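Uncharacterized protein SCO6318 (Streptomyces coelicolor A3, PDB 2QZ7) is of unknown function but belongs to the CAPAB/TerDEXZ family as a homologue of the telluride resistance protein TerD, and binds sodium ions in the crystal. Local coordinates at residues A[144-148]-A[170-174]; A[110-115]-A[150-154]. One frame throughout, in Å; residues are numbered along the deposited sequence.

Contact 1. Residues A[144-148]-A[170-174]; sequences FERVA and EAVRG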
loop_
_atom_site.group_PDB
_atom_site.type_symbol
_atom_site.label_atom_id
_atom_site.label_comp_id
_atom_site.label_asym_id
_atom_site.label_seq_id
_atom_site.Cartn_x
_atom_site.Cartn_y
_atom_site.Cartn_z
ATOM N N PHE A 144 -0.581 -6.588 -10.532
ATOM C CA PHE A 144 -1.675 -5.626 -10.747
ATOM C C PHE A 144 -2.492 -5.862 -12.024
ATOM O O PHE A 144 -3.163 -4.940 -12.530
ATOM C CB PHE A 144 -1.178 -4.173 -10.697
ATOM C CG PHE A 144 -0.450 -3.801 -9.405
ATOM C CD1 PHE A 144 -1.163 -3.365 -8.286
ATOM C CD2 PHE A 144 0.942 -3.870 -9.333
ATOM C CE1 PHE A 144 -0.512 -2.996 -7.102
ATOM C CE2 PHE A 144 1.616 -3.515 -8.165
ATOM C CZ PHE A 144 0.883 -3.068 -7.046
ATOM N N GLU A 145 -2.456 -7.100 -12.522
ATOM C CA GLU A 145 -3.160 -7.463 -13.738
ATOM C C GLU A 145 -4.663 -7.306 -13.563
ATOM O O GLU A 145 -5.358 -6.884 -14.483
ATOM C CB GLU A 145 -2.814 -8.892 -14.157
ATOM C CG GLU A 145 -1.337 -9.076 -14.559
ATOM C CD GLU A 145 -0.457 -9.636 -13.424
ATOM O OE1 GLU A 145 -0.860 -9.584 -12.223
ATOM O OE2 GLU A 145 0.647 -10.143 -13.760
ATOM N N ARG A 146 -5.152 -7.620 -12.367
ATOM C CA ARG A 146 -6.575 -7.555 -12.076
ATOM C C ARG A 146 -7.108 -6.132 -11.991
ATOM O O ARG A 146 -8.319 -5.910 -12.053
ATOM C CB ARG A 146 -6.867 -8.293 -10.776
ATOM C CG ARG A 146 -7.022 -9.797 -10.976
ATOM C CD ARG A 146 -7.125 -10.514 -9.640
ATOM N NE ARG A 146 -5.944 -10.312 -8.780
ATOM C CZ ARG A 146 -5.930 -10.609 -7.487
ATOM N NH1 ARG A 146 -7.024 -11.101 -6.919
ATOM N NH2 ARG A 146 -4.837 -10.440 -6.767
ATOM N N VAL A 147 -6.193 -5.182 -11.829
ATOM C CA VAL A 147 -6.524 -3.783 -11.650
ATOM C C VAL A 147 -5.781 -2.928 -12.693
ATOM O O VAL A 147 -5.348 -1.808 -12.391
ATOM C CB VAL A 147 -6.266 -3.284 -10.155
ATOM C CG1 VAL A 147 -7.246 -3.954 -9.194
ATOM C CG2 VAL A 147 -4.804 -3.514 -9.691
ATOM N N ALA A 148 -5.658 -3.464 -13.916
ATOM C CA ALA A 148 -4.947 -2.804 -15.029
ATOM C C ALA A 148 -5.459 -1.395 -15.316
ATOM O O ALA A 148 -4.661 -0.498 -15.611
ATOM C CB ALA A 148 -5.011 -3.656 -16.312
ATOM N N GLU A 170 -5.608 -10.877 1.588
ATOM C CA GLU A 170 -5.418 -10.297 0.288
ATOM C C GLU A 170 -6.577 -9.324 0.041
ATOM O O GLU A 170 -7.735 -9.666 0.247
ATOM C CB GLU A 170 -5.395 -11.377 -0.781
ATOM C CG GLU A 170 -4.862 -10.893 -2.118
ATOM C CD GLU A 170 -5.124 -11.873 -3.236
ATOM O OE1 GLU A 170 -5.753 -11.464 -4.240
ATOM O OE2 GLU A 170 -4.736 -13.053 -3.100
ATOM N N ALA A 171 -6.262 -8.101 -0.380
ATOM C CA ALA A 171 -7.318 -7.132 -0.617
ATOM C C ALA A 171 -6.944 -6.283 -1.822
ATOM O O ALA A 171 -6.749 -5.059 -1.721
ATOM C CB ALA A 171 -7.579 -6.282 0.638
ATOM N N VAL A 172 -6.826 -6.947 -2.969
ATOM C CA VAL A 172 -6.470 -6.271 -4.223
ATOM C C VAL A 172 -7.741 -5.694 -4.841
ATOM O O VAL A 172 -8.602 -6.431 -5.310
ATOM C CB VAL A 172 -5.784 -7.240 -5.219
ATOM C CG1 VAL A 172 -5.436 -6.523 -6.560
ATOM C CG2 VAL A 172 -4.549 -7.850 -4.596
ATOM N N ARG A 173 -7.852 -4.371 -4.846
ATOM C CA ARG A 173 -9.072 -3.697 -5.319
ATOM C C ARG A 173 -8.632 -2.415 -6.008
ATOM O O ARG A 173 -7.817 -1.667 -5.461
ATOM C CB ARG A 173 -9.981 -3.384 -4.119
ATOM C CG ARG A 173 -11.277 -2.568 -4.396
ATOM C CD ARG A 173 -11.941 -2.207 -3.032
ATOM N NE ARG A 173 -12.962 -1.154 -3.057
ATOM C CZ ARG A 173 -13.308 -0.400 -2.000
ATOM N NH1 ARG A 173 -12.688 -0.552 -0.827
ATOM N NH2 ARG A 173 -14.274 0.525 -2.108
ATOM N N GLY A 174 -9.150 -2.162 -7.204
ATOM C CA GLY A 174 -8.763 -0.968 -7.949
ATOM C C GLY A 174 -9.562 0.282 -7.595
ATOM O O GLY A 174 -10.727 0.191 -7.221
#
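Val147 and Gly174 mark the closest approach of the two backbones, their CA atoms 5.2 Å apart, where a loop turn closed by a backbone hydrogen bond from Val147 N to Phe144 O (3.1 Å) is laid against strand 170-174. The bonds between the segments come from side chains alone. Val147 brings CG1 against the backbone of Gly174, 3.3 Å from its N; with CG1 beside the backbone N (chi1 -68°), that methyl also meets CG1 of Val172 at 4.1 Å.

Further along, Arg146 and Glu170 approach from opposite directions. NH1 and NH2 of Arg146 both grip the single oxygen OE1 of Glu170, at 3.0 and 2.9 Å. OE1 lies in the guanidinium plane, yet the carboxylate is turned 83° against it, and NH1 meets OE1 nearly along the C-O bond while NH2 comes from above the carboxylate plane. NH2 also forms a salt bridge with Asp142 OD2, and the guanidinium is thus held by two acids, which probably stabilises its charge. Val172 covers one face of the guanidinium, CG1 3.9 Å above its plane and offset toward the rim, while CG2 touches NH2. Strand 166-175 is outermost in its antiparallel sheet, and the turn belongs to the connection from strand 137-142 of the other sheet, an arrangement consistent with the β-sandwich of TerD domains.

Contact 2. Residues A[110-115]-A[150-154]; sequences GVAIHQ and ATAAT. With EDO (1,2-ethanediol), chain F.
Gly110 and Thr154 pass unusually close, CA to CA 3.7 Å, in a non-hydrogen-bonded antiparallel pair; Gly110, with no side chain, brings its CA to 3.0 Å from Ala153 O. The strands run 178° apart in direction, and Val111 and Ala153 bind each other in both senses, N to O at 2.8 Å each way. Ile113 N continues the ladder to Thr151 O. Between these bonds Ala112 CB rests on Ala152 CB at 3.9 Å, on the face covered by Phe182 of helix 179-185; Val111 turns to the other face, toward Leu44 and Phe122.

At the strand end Thr151 and Ala152 form a classic β bulge opposite Phe175. Here the Gln115 side chain crosses that of Thr151 at about a right angle, with NE2 3.5 Å from Thr151 CB. A bend at chi2 (-59°) folds NE2 onto Ile113 O, two residues back (3.0 Å, from above the carbonyl plane); Lys120 O is a further acceptor. An ethanediol, probably from the crystallisation liquor, bridges His114 ND1 and Gln115 N. The chemistry implies close backbone pairing where glycine and alanines meet, larger Val111 and Ile113 packing on Leu44 and Phe122, and Gln115 NE2 tying down the ladder's end.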
loop_
_atom_site.group_PDB
_atom_site.type_symbol
_atom_site.label_atom_id
_atom_site.label_comp_id
_atom_site.label_asym_id
_atom_site.label_seq_id
_atom_site.Cartn_x
_atom_site.Cartn_y
_atom_site.Cartn_z
ATOM N N GLY A 110 -1.677 -0.144 0.112
ATOM C CA GLY A 110 -1.920 -0.139 -1.317
ATOM C C GLY A 110 -0.816 0.614 -2.056
ATOM O O GLY A 110 0.227 0.986 -1.464
ATOM N N VAL A 111 -1.031 0.789 -3.341
ATOM C CA VAL A 111 -0.080 1.428 -4.212
ATOM C C VAL A 111 -0.847 2.424 -5.058
ATOM O O VAL A 111 -1.897 2.111 -5.642
ATOM C CB VAL A 111 0.700 0.395 -5.072
ATOM C CG1 VAL A 111 1.570 1.089 -6.161
ATOM C CG2 VAL A 111 1.602 -0.513 -4.186
ATOM N N ALA A 112 -0.326 3.643 -5.113
ATOM C CA ALA A 112 -0.933 4.703 -5.915
ATOM C C ALA A 112 0.011 5.244 -7.000
ATOM O O ALA A 112 1.208 5.418 -6.755
ATOM C CB ALA A 112 -1.421 5.854 -5.007
ATOM N N ILE A 113 -0.541 5.511 -8.181
ATOM C CA ILE A 113 0.209 6.138 -9.274
ATOM C C ILE A 113 -0.081 7.621 -9.274
ATOM O O ILE A 113 -1.249 8.018 -9.236
ATOM C CB ILE A 113 -0.155 5.506 -10.662
ATOM C CG1 ILE A 113 -0.008 3.971 -10.591
ATOM C CG2 ILE A 113 0.699 6.096 -11.788
ATOM C CD1 ILE A 113 -0.705 3.243 -11.751
ATOM N N HIS A 114 0.959 8.454 -9.326
ATOM C CA HIS A 114 0.754 9.904 -9.521
ATOM C C HIS A 114 0.110 10.258 -10.850
ATOM O O HIS A 114 0.397 9.653 -11.904
ATOM C CB HIS A 114 2.014 10.710 -9.212
ATOM C CG HIS A 114 2.363 10.664 -7.751
ATOM N ND1 HIS A 114 2.323 11.769 -6.935
ATOM C CD2 HIS A 114 2.715 9.627 -6.958
ATOM C CE1 HIS A 114 2.665 11.424 -5.709
ATOM N NE2 HIS A 114 2.897 10.126 -5.695
ATOM N N GLN A 115 -0.799 11.228 -10.786
ATOM C CA GLN A 115 -1.668 11.519 -11.907
ATOM C C GLN A 115 -1.390 12.887 -12.524
ATOM O O GLN A 115 -2.092 13.300 -13.442
ATOM C CB GLN A 115 -3.135 11.433 -11.458
ATOM C CG GLN A 115 -3.594 10.050 -11.030
ATOM C CD GLN A 115 -3.456 9.004 -12.133
ATOM O OE1 GLN A 115 -4.025 9.145 -13.206
ATOM N NE2 GLN A 115 -2.733 7.916 -11.842
ATOM N N ALA A 150 -6.802 0.741 -13.158
ATOM C CA ALA A 150 -6.852 1.562 -11.949
ATOM C C ALA A 150 -5.681 2.527 -11.851
ATOM O O ALA A 150 -4.588 2.223 -12.310
ATOM C CB ALA A 150 -6.901 0.665 -10.684
ATOM N N THR A 151 -5.904 3.665 -11.194
ATOM C CA THR A 151 -4.841 4.636 -10.906
ATOM C C THR A 151 -4.167 4.330 -9.563
ATOM O O THR A 151 -3.040 4.741 -9.273
ATOM C CB THR A 151 -5.442 6.011 -10.818
ATOM O OG1 THR A 151 -6.451 6.010 -9.799
ATOM C CG2 THR A 151 -6.060 6.412 -12.196
ATOM N N ALA A 152 -4.879 3.577 -8.747
ATOM C CA ALA A 152 -4.417 3.221 -7.427
ATOM C C ALA A 152 -5.096 1.904 -7.044
ATOM O O ALA A 152 -6.137 1.554 -7.621
ATOM C CB ALA A 152 -4.731 4.351 -6.412
ATOM N N ALA A 153 -4.504 1.172 -6.105
ATOM C CA ALA A 153 -5.059 -0.119 -5.649
ATOM C C ALA A 153 -4.674 -0.486 -4.233
ATOM O O ALA A 153 -3.510 -0.377 -3.854
ATOM C CB ALA A 153 -4.641 -1.253 -6.594
ATOM N N THR A 154 -5.623 -1.003 -3.456
ATOM C CA THR A 154 -5.237 -1.644 -2.174
ATOM C C THR A 154 -4.647 -2.995 -2.554
ATOM O O THR A 154 -4.997 -3.525 -3.629
ATOM C CB THR A 154 -6.444 -1.828 -1.230
ATOM O OG1 THR A 154 -7.497 -2.499 -1.932
ATOM C CG2 THR A 154 -6.936 -0.467 -0.798
HETATM C C1 EDO F . -0.115 14.258 -7.480
HETATM O O1 EDO F . 1.312 14.341 -7.397
HETATM C C2 EDO F . -0.340 13.105 -8.407
HETATM O O2 EDO F . -1.719 12.886 -8.607
#

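In the fold
Contact 2 is core and contact 1 surface, with centres about 10 Å apart, yet both reach the same antiparallel sheet. Strand 152-160 lies between strands 104-113 and 166-175, so contact 2 pairs the edge of strand 152-160 that faces strand 104-113, while contact 1 presses a loop onto strand 166-175, at one edge of the sheet. Segment 150-154 joins them physically: Thr154 N approaches Arg173 O at 3.0 Å and Thr154 OG1 approaches Ala171 O at 2.7 Å, both probable hydrogen bonds, and Gly174 CA packs on Ala150 CB. Chemistry follows place. The buried pair relies on main-chain bonds and close apolar contacts, among them alanine on alanine, whereas the exposed one relies on a salt bridge with valine packing beside it.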